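Hydrazine synthase subunit beta (Candidatus Kuenenia stuttgartiensis, PDB 5C2V) forms, with the alpha and gamma subunits, the complex that condenses nitric oxide with ammonium into hydrazine, and may modulate passage of the hydroxylamine intermediate between their active sites. Local coordinates at residues F16-S21 / P322-L327; A59-P64 / S100-S105; P144-I149 / R193-T198; Y197-K202 / M259-K264; G201-V206 / V230-T235. All coordinates share one frame; numbering follows the deposited sequence.

Contact 1 of 5, residues F16-S21 / P322-L327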
# COMPACT_ATOMS: atom_id res chain seq x y z
N PHE B 16 -34.10 -5.69 44.95
CA PHE B 16 -33.93 -4.54 44.07
C PHE B 16 -32.68 -3.68 44.29
O PHE B 16 -32.33 -2.86 43.44
CB PHE B 16 -35.17 -3.66 44.17
CG PHE B 16 -35.45 -2.86 42.94
CD1 PHE B 16 -35.96 -3.47 41.81
CD2 PHE B 16 -35.22 -1.49 42.92
CE1 PHE B 16 -36.22 -2.73 40.67
CE2 PHE B 16 -35.49 -0.75 41.79
CZ PHE B 16 -35.99 -1.37 40.66
N HIS B 17 -32.01 -3.86 45.42
CA HIS B 17 -30.94 -2.94 45.81
C HIS B 17 -30.01 -3.58 46.83
O HIS B 17 -30.41 -4.52 47.52
CB HIS B 17 -31.53 -1.63 46.35
CG HIS B 17 -30.52 -0.53 46.55
ND1 HIS B 17 -29.78 -0.40 47.70
CD2 HIS B 17 -30.15 0.48 45.73
CE1 HIS B 17 -28.99 0.66 47.58
NE2 HIS B 17 -29.19 1.21 46.40
N ILE B 18 -28.79 -3.07 46.95
CA ILE B 18 -27.87 -3.57 47.96
C ILE B 18 -26.88 -2.49 48.39
O ILE B 18 -26.51 -1.62 47.60
CB ILE B 18 -27.12 -4.83 47.45
CG1 ILE B 18 -26.43 -5.56 48.61
CG2 ILE B 18 -26.13 -4.46 46.35
CD1 ILE B 18 -25.79 -6.87 48.21
N THR B 19 -26.48 -2.54 49.66
CA THR B 19 -25.47 -1.63 50.18
C THR B 19 -24.69 -2.33 51.29
O THR B 19 -24.98 -3.48 51.62
CB THR B 19 -26.08 -0.33 50.72
OG1 THR B 19 -25.04 0.56 51.15
CG2 THR B 19 -27.00 -0.61 51.90
N MET B 20 -23.71 -1.64 51.86
CA MET B 20 -22.86 -2.26 52.86
C MET B 20 -22.48 -1.26 53.95
O MET B 20 -22.33 -0.07 53.69
CB MET B 20 -21.60 -2.83 52.20
CG MET B 20 -20.90 -3.91 53.00
SD MET B 20 -19.47 -4.56 52.11
CE MET B 20 -19.32 -6.18 52.85
N SER B 21 -22.34 -1.76 55.18
CA SER B 21 -21.93 -0.93 56.30
C SER B 21 -20.52 -0.40 56.05
O SER B 21 -19.69 -1.08 55.45
CB SER B 21 -21.98 -1.73 57.61
OG SER B 21 -21.18 -2.89 57.53
N PRO B 322 -29.26 -8.20 37.70
CA PRO B 322 -28.41 -7.52 38.68
C PRO B 322 -28.64 -6.01 38.69
O PRO B 322 -27.86 -5.25 38.11
CB PRO B 322 -26.99 -7.85 38.22
CG PRO B 322 -27.12 -8.04 36.76
CD PRO B 322 -28.49 -8.62 36.51
N SER B 323 -29.71 -5.58 39.35
CA SER B 323 -30.13 -4.18 39.34
C SER B 323 -29.24 -3.26 40.18
O SER B 323 -29.27 -2.04 39.99
CB SER B 323 -31.58 -4.07 39.82
OG SER B 323 -31.77 -4.79 41.03
N SER B 324 -28.46 -3.83 41.09
CA SER B 324 -27.64 -3.01 41.98
C SER B 324 -26.33 -3.69 42.38
O SER B 324 -26.26 -4.92 42.49
CB SER B 324 -28.43 -2.65 43.24
OG SER B 324 -27.70 -1.76 44.06
N VAL B 325 -25.30 -2.89 42.59
CA VAL B 325 -24.00 -3.40 43.02
C VAL B 325 -23.41 -2.55 44.15
O VAL B 325 -23.74 -1.37 44.29
CB VAL B 325 -22.98 -3.44 41.86
CG1 VAL B 325 -23.32 -4.57 40.89
CG2 VAL B 325 -22.93 -2.10 41.15
N CYS B 326 -22.55 -3.16 44.96
CA CYS B 326 -21.85 -2.42 46.01
C CYS B 326 -20.47 -3.02 46.28
O CYS B 326 -20.20 -4.16 45.93
CB CYS B 326 -22.68 -2.40 47.29
SG CYS B 326 -22.82 -3.99 48.14
N LEU B 327 -19.61 -2.23 46.92
CA LEU B 327 -18.24 -2.66 47.19
C LEU B 327 -17.93 -2.71 48.68
O LEU B 327 -18.51 -1.98 49.48
CB LEU B 327 -17.24 -1.73 46.50
CG LEU B 327 -17.06 -1.86 44.99
CD1 LEU B 327 -16.20 -0.72 44.48
CD2 LEU B 327 -16.44 -3.20 44.63
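Strands 16-20 and 322-327 run in the same direction, axes 5.5 Å apart and 6° from parallel, with His17 facing Ser324 and Thr19 facing Cys326, yet no backbone-to-backbone hydrogen bond joins them. They are the innermost strands of the first and last blades of a seven-bladed beta-propeller, and their seam closes the ring. Side chains bridge the gap. Ser323 OG donates to Phe16 O at 3.1 Å, approaching from well above the carbonyl plane. Ser324 OG is anti to its own backbone N (chi1 -175°) and reaches across to accept a weak bond from Ile18 N at 3.4 Å. The same hydroxyl lies over one face of the His17 imidazole, toward the rim, with CD2 3.7 Å away. Farther along, Cys326 SG rests against the branched end of Ile18, nearest to CG2 at 3.8 Å, while Met20 SD comes to 3.8 Å from Leu327 O. The side chains of Phe16 and Ser323 both touch Arg273 as well. The seam therefore changes from polar at Phe16 to apolar and sulfur-rich at Met20, and two serine hydroxyls supply the bonds between blades where a continuous sheet would use its backbone.

Contact 2 of 5, residues A59-P64 / S100-S105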
# COMPACT_ATOMS: atom_id res chain seq x y z
N ALA B 59 -34.61 1.14 47.95
CA ALA B 59 -33.29 1.69 48.27
C ALA B 59 -33.02 1.77 49.77
O ALA B 59 -33.94 1.80 50.58
CB ALA B 59 -33.14 3.07 47.64
N SER B 60 -31.73 1.81 50.12
CA SER B 60 -31.33 1.95 51.52
C SER B 60 -29.96 2.62 51.67
O SER B 60 -29.09 2.48 50.82
CB SER B 60 -31.32 0.59 52.21
OG SER B 60 -30.46 -0.32 51.54
N ALA B 61 -29.79 3.35 52.77
CA ALA B 61 -28.51 3.98 53.08
C ALA B 61 -28.15 3.80 54.56
O ALA B 61 -29.02 3.87 55.43
CB ALA B 61 -28.54 5.46 52.73
N VAL B 62 -26.87 3.57 54.83
CA VAL B 62 -26.41 3.32 56.19
C VAL B 62 -25.75 4.57 56.79
O VAL B 62 -25.03 5.29 56.09
CB VAL B 62 -25.41 2.15 56.24
CG1 VAL B 62 -25.09 1.77 57.68
CG2 VAL B 62 -25.97 0.95 55.49
N THR B 63 -26.00 4.81 58.07
CA THR B 63 -25.35 5.90 58.79
C THR B 63 -23.86 5.59 58.96
O THR B 63 -23.48 4.42 59.04
CB THR B 63 -25.99 6.14 60.17
OG1 THR B 63 -25.90 4.94 60.95
CG2 THR B 63 -27.46 6.53 60.01
N PRO B 64 -23.01 6.64 58.99
CA PRO B 64 -21.56 6.49 59.12
C PRO B 64 -21.12 5.59 60.29
O PRO B 64 -20.12 4.89 60.17
CB PRO B 64 -21.09 7.93 59.35
CG PRO B 64 -22.09 8.75 58.63
CD PRO B 64 -23.40 8.05 58.81
N SER B 100 -36.84 6.75 45.19
CA SER B 100 -36.04 5.71 44.54
C SER B 100 -34.63 5.60 45.09
O SER B 100 -33.88 4.70 44.70
CB SER B 100 -36.00 5.96 43.03
OG SER B 100 -35.50 7.25 42.74
N GLY B 101 -34.26 6.49 45.99
CA GLY B 101 -32.91 6.50 46.52
C GLY B 101 -32.71 7.44 47.69
O GLY B 101 -33.42 8.44 47.83
N ILE B 102 -31.72 7.12 48.51
CA ILE B 102 -31.45 7.88 49.72
C ILE B 102 -29.96 7.81 50.07
O ILE B 102 -29.31 6.79 49.84
CB ILE B 102 -32.30 7.34 50.89
CG1 ILE B 102 -32.17 8.22 52.13
CG2 ILE B 102 -31.96 5.88 51.19
CD1 ILE B 102 -33.21 7.93 53.18
N LYS B 103 -29.41 8.90 50.60
CA LYS B 103 -28.01 8.91 51.03
C LYS B 103 -27.76 9.78 52.25
O LYS B 103 -28.34 10.85 52.39
CB LYS B 103 -27.10 9.34 49.88
CG LYS B 103 -26.74 8.20 48.95
CD LYS B 103 -26.49 8.68 47.54
CE LYS B 103 -26.06 7.53 46.65
NZ LYS B 103 -25.49 6.40 47.44
N ILE B 104 -26.87 9.32 53.13
CA ILE B 104 -26.57 10.03 54.37
C ILE B 104 -25.38 10.97 54.19
O ILE B 104 -24.39 10.61 53.54
CB ILE B 104 -26.28 9.05 55.52
CG1 ILE B 104 -27.27 7.88 55.49
CG2 ILE B 104 -26.33 9.77 56.87
CD1 ILE B 104 -28.71 8.27 55.73
N SER B 105 -25.47 12.16 54.77
CA SER B 105 -24.39 13.13 54.73
C SER B 105 -23.14 12.59 55.44
O SER B 105 -23.25 11.72 56.31
CB SER B 105 -24.83 14.45 55.38
OG SER B 105 -25.14 14.27 56.75
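Ala59 and Ala61 both direct their methyl groups at strand 100-104, while Ile102 and Ile104 of that strand point back, so that small and branched side chains alternate along the seam. The two strands are almost exactly parallel, 3° apart, with axes 5.6 Å from each other, and no hydrogen bond crosses between them. Ala59 CB fits against the backbone opposite, 3.6 Å from Gly101 CA, and it also touches Ser100 O. Two residues on, Ala61 CB sits between the isoleucines: Ile102 CG2 is 3.8 Å away on one hand and Ile104 CG1 3.9 Å on the other, with Ile102 O beneath the same methyl. The CG1 branch of Ile104 stands anti to its carbonyl carbon (chi1 -41°) and also leans on the opposing backbone, 3.5 Å from Val62 O. Its CG2 branch turns the other way, to Pro64 CD at 3.9 Å, and the proline and isoleucine side chains cross obliquely. Beyond them Pro64 CG touches Ser105 O. In the propeller these are the innermost strands of the second and third blades. Behind the seam Ile102 continues onto Tyr70 and Cys72 of strand 68-73, whereas Ser60 and Val62 pack on Thr19 of strand 15-20 in the preceding blade. Lys103 lies against Met146 and Val147 of strand 144-149 in the following one, and Ser100 touches Arg70 of the neighbouring gamma subunit.

Contact 3 of 5, residues P144-I149 / R193-T198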
# COMPACT_ATOMS: atom_id res chain seq x y z
N PRO B 144 -36.25 12.89 39.71
CA PRO B 144 -34.91 12.49 40.13
C PRO B 144 -34.87 11.01 40.49
O PRO B 144 -35.67 10.57 41.32
CB PRO B 144 -34.65 13.37 41.37
CG PRO B 144 -35.69 14.45 41.31
CD PRO B 144 -36.87 13.87 40.61
N ARG B 145 -33.95 10.26 39.90
CA ARG B 145 -33.84 8.83 40.19
C ARG B 145 -33.03 8.53 41.44
O ARG B 145 -33.41 7.71 42.27
CB ARG B 145 -33.22 8.10 38.99
CG ARG B 145 -33.11 6.59 39.16
CD ARG B 145 -34.45 5.97 39.54
NE ARG B 145 -34.37 4.51 39.60
CZ ARG B 145 -34.84 3.70 38.66
NH1 ARG B 145 -35.44 4.19 37.59
NH2 ARG B 145 -34.72 2.38 38.81
N MET B 146 -31.91 9.23 41.58
CA MET B 146 -30.94 8.96 42.63
C MET B 146 -30.15 10.23 42.92
O MET B 146 -30.02 11.09 42.05
CB MET B 146 -30.01 7.81 42.21
CG MET B 146 -28.82 7.54 43.12
SD MET B 146 -29.28 6.99 44.77
CE MET B 146 -29.37 5.22 44.52
N VAL B 147 -29.62 10.36 44.13
CA VAL B 147 -28.70 11.45 44.41
C VAL B 147 -27.32 10.89 44.72
O VAL B 147 -27.14 9.68 44.76
CB VAL B 147 -29.18 12.30 45.60
CG1 VAL B 147 -30.46 13.04 45.24
CG2 VAL B 147 -29.38 11.43 46.83
N GLU B 148 -26.34 11.77 44.89
CA GLU B 148 -25.03 11.38 45.41
C GLU B 148 -24.38 12.57 46.12
O GLU B 148 -24.50 13.70 45.66
CB GLU B 148 -24.14 10.85 44.28
CG GLU B 148 -22.69 10.58 44.67
CD GLU B 148 -22.49 9.25 45.39
OE1 GLU B 148 -21.51 8.55 45.08
OE2 GLU B 148 -23.30 8.92 46.28
N ILE B 149 -23.67 12.31 47.21
CA ILE B 149 -23.00 13.38 47.93
C ILE B 149 -21.49 13.33 47.72
O ILE B 149 -20.87 12.27 47.82
CB ILE B 149 -23.31 13.34 49.44
CG1 ILE B 149 -24.82 13.28 49.67
CG2 ILE B 149 -22.70 14.54 50.15
CD1 ILE B 149 -25.21 13.32 51.13
N ARG B 193 -30.08 5.43 35.45
CA ARG B 193 -30.31 4.61 36.63
C ARG B 193 -29.43 4.85 37.86
O ARG B 193 -29.76 4.38 38.95
CB ARG B 193 -30.17 3.14 36.22
CG ARG B 193 -31.22 2.68 35.23
CD ARG B 193 -32.60 2.67 35.86
NE ARG B 193 -33.47 3.69 35.27
CZ ARG B 193 -34.44 3.43 34.41
NH1 ARG B 193 -34.69 2.18 34.04
NH2 ARG B 193 -35.16 4.43 33.92
N ASP B 194 -28.33 5.59 37.72
CA ASP B 194 -27.44 5.81 38.85
C ASP B 194 -26.49 6.99 38.65
O ASP B 194 -26.26 7.42 37.52
CB ASP B 194 -26.63 4.53 39.14
CG ASP B 194 -26.28 4.38 40.61
OD1 ASP B 194 -26.36 5.39 41.35
OD2 ASP B 194 -25.93 3.26 41.03
N VAL B 195 -25.93 7.50 39.75
CA VAL B 195 -24.83 8.45 39.67
C VAL B 195 -23.82 8.21 40.80
O VAL B 195 -24.21 8.06 41.96
CB VAL B 195 -25.33 9.91 39.72
CG1 VAL B 195 -26.37 10.09 40.83
CG2 VAL B 195 -24.17 10.88 39.88
N VAL B 196 -22.53 8.17 40.48
CA VAL B 196 -21.51 8.02 41.51
C VAL B 196 -20.42 9.08 41.41
O VAL B 196 -20.20 9.66 40.35
CB VAL B 196 -20.84 6.63 41.47
CG1 VAL B 196 -21.85 5.54 41.80
CG2 VAL B 196 -20.20 6.38 40.11
N TYR B 197 -19.74 9.33 42.53
CA TYR B 197 -18.64 10.29 42.59
C TYR B 197 -17.29 9.58 42.67
O TYR B 197 -17.18 8.51 43.26
CB TYR B 197 -18.80 11.22 43.79
CG TYR B 197 -19.22 12.63 43.47
CD1 TYR B 197 -18.32 13.55 42.96
CD2 TYR B 197 -20.53 13.05 43.69
CE1 TYR B 197 -18.70 14.85 42.67
CE2 TYR B 197 -20.92 14.35 43.41
CZ TYR B 197 -20.01 15.24 42.89
OH TYR B 197 -20.39 16.53 42.61
N THR B 198 -16.27 10.19 42.07
CA THR B 198 -14.91 9.70 42.22
C THR B 198 -14.37 10.14 43.58
O THR B 198 -14.75 11.20 44.08
CB THR B 198 -13.99 10.21 41.10
OG1 THR B 198 -14.04 11.64 41.04
CG2 THR B 198 -14.42 9.64 39.76
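The innermost strands of the fourth and fifth propeller blades meet here, tied by a stack of Arg145 on Arg193 at one end and by Glu148 on Tyr197 at the other. Their directions differ by 17°, and the axes come no nearer than 6.2 Å. The two guanidinium groups lie nearly flat on each other, centres 4.3 Å apart and planes 22° from parallel, with Arg145 NH1 over a face of Arg193 near its rim. Two positive groups would be expected to repel. Glu69 of the neighbouring gamma subunit probably offsets this, making salt bridges through one carboxylate oxygen to Arg145 NH2 and through the other to Arg193 NH1, and Asp161 takes Arg193 NH2. In the middle, Met146 and Asp194 lie side by side, CG to OD1 3.7 Å, and Val195 CG1 fills in beside Met146 CG at 4.2 Å. Asp194 OD2 turns to Met259 N of the next blade. A bend at chi2 (80°) of Glu148 swings its CD toward strand 190-197; OE1 accepts from Tyr197 N at 3.2 Å through the anti lone pair. Its CG meets the edge of the Tyr197 ring in the ring plane, 3.4 Å from CD2. The same carboxylate has a long, weak ion pair with Lys103 through OE2. Strand 155-160, next in the fourth blade, sets Ile159 on Arg145 and Val195 and Val157 on Glu148 and Tyr197; strand 203-211, next in the fifth, sets Val206 on Val195 and Ile204 on Tyr197.

Contact 4 of 5, residues Y197-K202 / M259-K264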
# COMPACT_ATOMS: atom_id res chain seq x y z
N TYR B 197 -19.74 9.33 42.53
CA TYR B 197 -18.64 10.29 42.59
C TYR B 197 -17.29 9.58 42.67
O TYR B 197 -17.18 8.51 43.26
CB TYR B 197 -18.80 11.22 43.79
CG TYR B 197 -19.22 12.63 43.47
CD1 TYR B 197 -18.32 13.55 42.96
CD2 TYR B 197 -20.53 13.05 43.69
CE1 TYR B 197 -18.70 14.85 42.67
CE2 TYR B 197 -20.92 14.35 43.41
CZ TYR B 197 -20.01 15.24 42.89
OH TYR B 197 -20.39 16.53 42.61
N THR B 198 -16.27 10.19 42.07
CA THR B 198 -14.91 9.70 42.22
C THR B 198 -14.37 10.14 43.58
O THR B 198 -14.75 11.20 44.08
CB THR B 198 -13.99 10.21 41.10
OG1 THR B 198 -14.04 11.64 41.04
CG2 THR B 198 -14.42 9.64 39.76
N PRO B 199 -13.50 9.32 44.19
CA PRO B 199 -12.95 9.59 45.53
C PRO B 199 -12.33 10.98 45.69
O PRO B 199 -12.34 11.53 46.79
CB PRO B 199 -11.88 8.51 45.68
CG PRO B 199 -12.39 7.38 44.86
CD PRO B 199 -13.07 8.01 43.68
N ASP B 200 -11.80 11.55 44.60
CA ASP B 200 -11.24 12.89 44.65
C ASP B 200 -12.31 13.95 44.36
O ASP B 200 -12.07 15.15 44.55
CB ASP B 200 -10.08 13.03 43.67
CG ASP B 200 -10.48 12.70 42.24
OD1 ASP B 200 -11.56 12.12 42.04
OD2 ASP B 200 -9.70 13.03 41.32
N GLY B 201 -13.47 13.50 43.90
CA GLY B 201 -14.60 14.38 43.68
C GLY B 201 -14.51 15.26 42.44
O GLY B 201 -15.24 16.25 42.32
N LYS B 202 -13.62 14.90 41.52
CA LYS B 202 -13.45 15.68 40.29
C LYS B 202 -14.33 15.19 39.14
O LYS B 202 -14.42 15.85 38.10
CB LYS B 202 -11.98 15.67 39.86
CG LYS B 202 -11.05 16.41 40.80
CD LYS B 202 -9.60 16.11 40.47
CE LYS B 202 -9.28 16.40 39.02
NZ LYS B 202 -7.90 15.97 38.66
N MET B 259 -24.16 1.19 40.07
CA MET B 259 -22.74 1.49 39.99
C MET B 259 -22.05 1.45 41.34
O MET B 259 -22.62 1.85 42.36
CB MET B 259 -22.51 2.84 39.33
CG MET B 259 -22.49 2.79 37.81
SD MET B 259 -22.09 4.39 37.09
CE MET B 259 -23.40 5.40 37.79
N ALA B 260 -20.82 0.96 41.34
CA ALA B 260 -19.98 0.95 42.52
C ALA B 260 -18.60 1.49 42.15
O ALA B 260 -17.95 1.01 41.22
CB ALA B 260 -19.88 -0.45 43.10
N MET B 261 -18.16 2.51 42.89
CA MET B 261 -16.87 3.15 42.64
C MET B 261 -15.80 2.61 43.57
O MET B 261 -16.00 2.55 44.79
CB MET B 261 -16.99 4.67 42.79
CG MET B 261 -15.68 5.42 42.64
SD MET B 261 -15.04 5.37 40.95
CE MET B 261 -16.27 6.34 40.09
N ASP B 262 -14.67 2.21 43.00
CA ASP B 262 -13.53 1.75 43.78
C ASP B 262 -13.08 2.85 44.74
O ASP B 262 -13.01 4.02 44.36
CB ASP B 262 -12.38 1.34 42.86
CG ASP B 262 -11.23 0.68 43.61
OD1 ASP B 262 -11.25 -0.56 43.76
OD2 ASP B 262 -10.31 1.41 44.04
N PRO B 263 -12.78 2.48 46.00
CA PRO B 263 -12.40 3.44 47.04
C PRO B 263 -11.22 4.33 46.65
O PRO B 263 -11.17 5.49 47.06
CB PRO B 263 -12.03 2.55 48.23
CG PRO B 263 -11.85 1.17 47.66
CD PRO B 263 -12.80 1.10 46.52
N LYS B 264 -10.29 3.79 45.88
CA LYS B 264 -9.15 4.58 45.40
C LYS B 264 -9.39 5.12 43.99
O LYS B 264 -8.52 5.79 43.42
CB LYS B 264 -7.87 3.75 45.45
CG LYS B 264 -7.48 3.35 46.87
CD LYS B 264 -6.17 2.58 46.90
CE LYS B 264 -5.83 2.14 48.31
NZ LYS B 264 -4.57 1.33 48.35
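Pro199 and Met261 bring the turn after strand 190-197 against the end of strand 256-261, linking the fifth and sixth propeller blades where their inner strands finish. The apolar contacts come from one methionine. Met261 CG lies 3.8 Å from Pro199 CD, and the chain, bent at chi2 and again at chi3 (67°), carries CE round to Thr198 CG2 at 3.8 Å. Both the proline and the threonine side chains are met at a slant. A second kind of contact sets carbon against backbone oxygen: Met261 CG is 3.5 Å from Tyr197 O, and Pro199 CG approaches Asp262 O at 3.5 Å as well as Pro263 O. The polar interactions instead shape each side by itself. Thr198 to Gly201 forms a type I beta turn closed by Gly201 N to Thr198 O, and within it Thr198 OG1 donates to Asp200 OD1 at 2.7 Å while accepting from Tyr203 N, where the next strand begins. In the other segment, Asp262 OD2 accepts from Lys264 N at 3.0 Å, from above the carboxylate plane, making an Asx turn; a weak bond from Lys266 N reaches the same oxygen. The polar groups of each turn are engaged within their own side, and what meets across the contact is mostly carbon and backbone carbonyl. The blades thus touch here through apolar and carbon-to-carbonyl contacts without a hydrogen bond between 197-202 and 259-264; the bond from Met259 N to Asp194 OD2 ties them together farther along the strand.

Contact 5 of 5, residues G201-V206 / V230-T235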
# COMPACT_ATOMS: atom_id res chain seq x y z
N GLY B 201 -13.47 13.50 43.90
CA GLY B 201 -14.60 14.38 43.68
C GLY B 201 -14.51 15.26 42.44
O GLY B 201 -15.24 16.25 42.32
N LYS B 202 -13.62 14.90 41.52
CA LYS B 202 -13.45 15.68 40.29
C LYS B 202 -14.33 15.19 39.14
O LYS B 202 -14.42 15.85 38.10
CB LYS B 202 -11.98 15.67 39.86
CG LYS B 202 -11.05 16.41 40.80
CD LYS B 202 -9.60 16.11 40.47
CE LYS B 202 -9.28 16.40 39.02
NZ LYS B 202 -7.90 15.97 38.66
N TYR B 203 -14.97 14.05 39.32
CA TYR B 203 -15.79 13.46 38.26
C TYR B 203 -17.02 12.75 38.81
O TYR B 203 -17.04 12.32 39.97
CB TYR B 203 -14.98 12.47 37.43
CG TYR B 203 -13.62 12.96 36.98
CD1 TYR B 203 -13.48 13.70 35.81
CD2 TYR B 203 -12.48 12.68 37.71
CE1 TYR B 203 -12.24 14.15 35.39
CE2 TYR B 203 -11.23 13.12 37.30
CZ TYR B 203 -11.12 13.86 36.14
OH TYR B 203 -9.89 14.31 35.73
N ILE B 204 -18.05 12.63 37.98
CA ILE B 204 -19.19 11.77 38.30
C ILE B 204 -19.50 10.83 37.14
O ILE B 204 -19.38 11.21 35.97
CB ILE B 204 -20.46 12.57 38.64
CG1 ILE B 204 -20.75 13.62 37.57
CG2 ILE B 204 -20.32 13.23 40.01
CD1 ILE B 204 -22.04 14.38 37.79
N ALA B 205 -19.88 9.60 37.46
CA ALA B 205 -20.27 8.63 36.45
C ALA B 205 -21.78 8.43 36.47
O ALA B 205 -22.39 8.35 37.55
CB ALA B 205 -19.55 7.31 36.66
N VAL B 206 -22.38 8.38 35.29
CA VAL B 206 -23.82 8.17 35.15
C VAL B 206 -24.14 7.13 34.08
O VAL B 206 -23.79 7.31 32.91
CB VAL B 206 -24.55 9.49 34.79
CG1 VAL B 206 -26.01 9.22 34.47
CG2 VAL B 206 -24.42 10.50 35.92
N VAL B 230 -22.08 4.94 29.39
CA VAL B 230 -21.72 5.52 30.68
C VAL B 230 -21.12 6.90 30.42
O VAL B 230 -20.28 7.06 29.53
CB VAL B 230 -20.74 4.63 31.47
CG1 VAL B 230 -19.57 4.21 30.59
CG2 VAL B 230 -20.26 5.34 32.72
N THR B 231 -21.56 7.90 31.18
CA THR B 231 -21.11 9.27 30.96
C THR B 231 -20.31 9.80 32.15
O THR B 231 -20.76 9.74 33.29
CB THR B 231 -22.29 10.21 30.69
OG1 THR B 231 -22.89 9.87 29.43
CG2 THR B 231 -21.83 11.66 30.64
N ILE B 232 -19.12 10.31 31.86
CA ILE B 232 -18.27 10.92 32.86
C ILE B 232 -18.34 12.44 32.77
O ILE B 232 -18.01 13.02 31.73
CB ILE B 232 -16.80 10.47 32.72
CG1 ILE B 232 -16.72 8.95 32.61
CG2 ILE B 232 -15.97 10.99 33.88
CD1 ILE B 232 -17.25 8.23 33.83
N ILE B 233 -18.76 13.09 33.85
CA ILE B 233 -18.87 14.54 33.88
C ILE B 233 -17.83 15.14 34.83
O ILE B 233 -17.73 14.72 35.99
CB ILE B 233 -20.28 14.99 34.31
CG1 ILE B 233 -21.32 14.58 33.27
CG2 ILE B 233 -20.32 16.50 34.54
CD1 ILE B 233 -22.72 15.03 33.60
N GLU B 234 -17.08 16.11 34.34
CA GLU B 234 -16.07 16.78 35.15
C GLU B 234 -16.74 17.83 36.03
O GLU B 234 -17.40 18.75 35.54
CB GLU B 234 -15.00 17.42 34.25
CG GLU B 234 -14.16 16.40 33.50
CD GLU B 234 -13.19 17.04 32.53
OE1 GLU B 234 -13.47 18.16 32.06
OE2 GLU B 234 -12.15 16.41 32.24
N THR B 235 -16.56 17.69 37.34
CA THR B 235 -17.29 18.49 38.31
C THR B 235 -16.84 19.95 38.38
O THR B 235 -17.49 20.78 39.02
CB THR B 235 -17.18 17.88 39.72
OG1 THR B 235 -15.84 18.01 40.19
CG2 THR B 235 -17.57 16.42 39.69
O HOH W 1 -10.41 16.70 34.72
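Thr235 grips the turn at Gly201 and Lys202 with two bonds: OG1 donates to Gly201 O at 2.8 Å, in the carbonyl plane on a lone pair, and N donates to Lys202 O at 2.9 Å from above that carbonyl's plane. The threonine thereby closes one end of an antiparallel ladder between the second and third strands of the fifth propeller blade. Ile204 and Ile233 form one hydrogen-bonded pair, Val206 and Thr231 the next, each with a bond in both directions. Ala205 with Ile232 forms the non-hydrogen-bonded pair between them, and Tyr203 with Glu234 another beyond Ile204-Ile233. CA-H...O contacts, such as Tyr203 CA to Ile233 O, supplement the ladder. Packing follows the two faces of the sheet. On one, Ile204 and Ile233 lie side by side, CG1 to CB 3.6 Å. Thr231 is also on this face, its OG1 bonded to His208. On the other, Ile232 splits its branches, CD1 to Ala205 CB at 3.8 Å and CG2 to Tyr203 CB at 4.0 Å, and helix 283-291 covers this face through Val286 and Leu287. Tyr203 and Glu234 point the same way here, with Glu234 CG 3.5 Å from Tyr203 CE1. Their polar ends have further partners, Tyr203 OH with Arg291 NE and Glu234 OE1 with Lys240 N. One water also spans the two side chains, 2.6 Å from Tyr203 OH and donating a weak bond of 3.0 Å to Glu234 OE2.

Contacts 1, 2 and 3 are equivalent seams between innermost strands of adjacent blades, and each fills a similar gap with different side chains: serine hydroxyls and sulfur in contact 1, alanine and isoleucine in contact 2, charged side chains in contact 3. Contact 4 joins neighbouring blades too, but at the more exposed ends of their strands. Contact 5 alone lies within one sheet and alone has a backbone ladder. Contacts 3, 4 and 5 converge on the fifth blade; contact 1 touches 2 through Thr19 and 4 through Leu327, and Lys103 links 2 to 3. Contacts 2, 3 and 5 are buried, 1 and 4 only partly, the buried three contrasting hydrophobic filling, charge and regular hydrogen bonding.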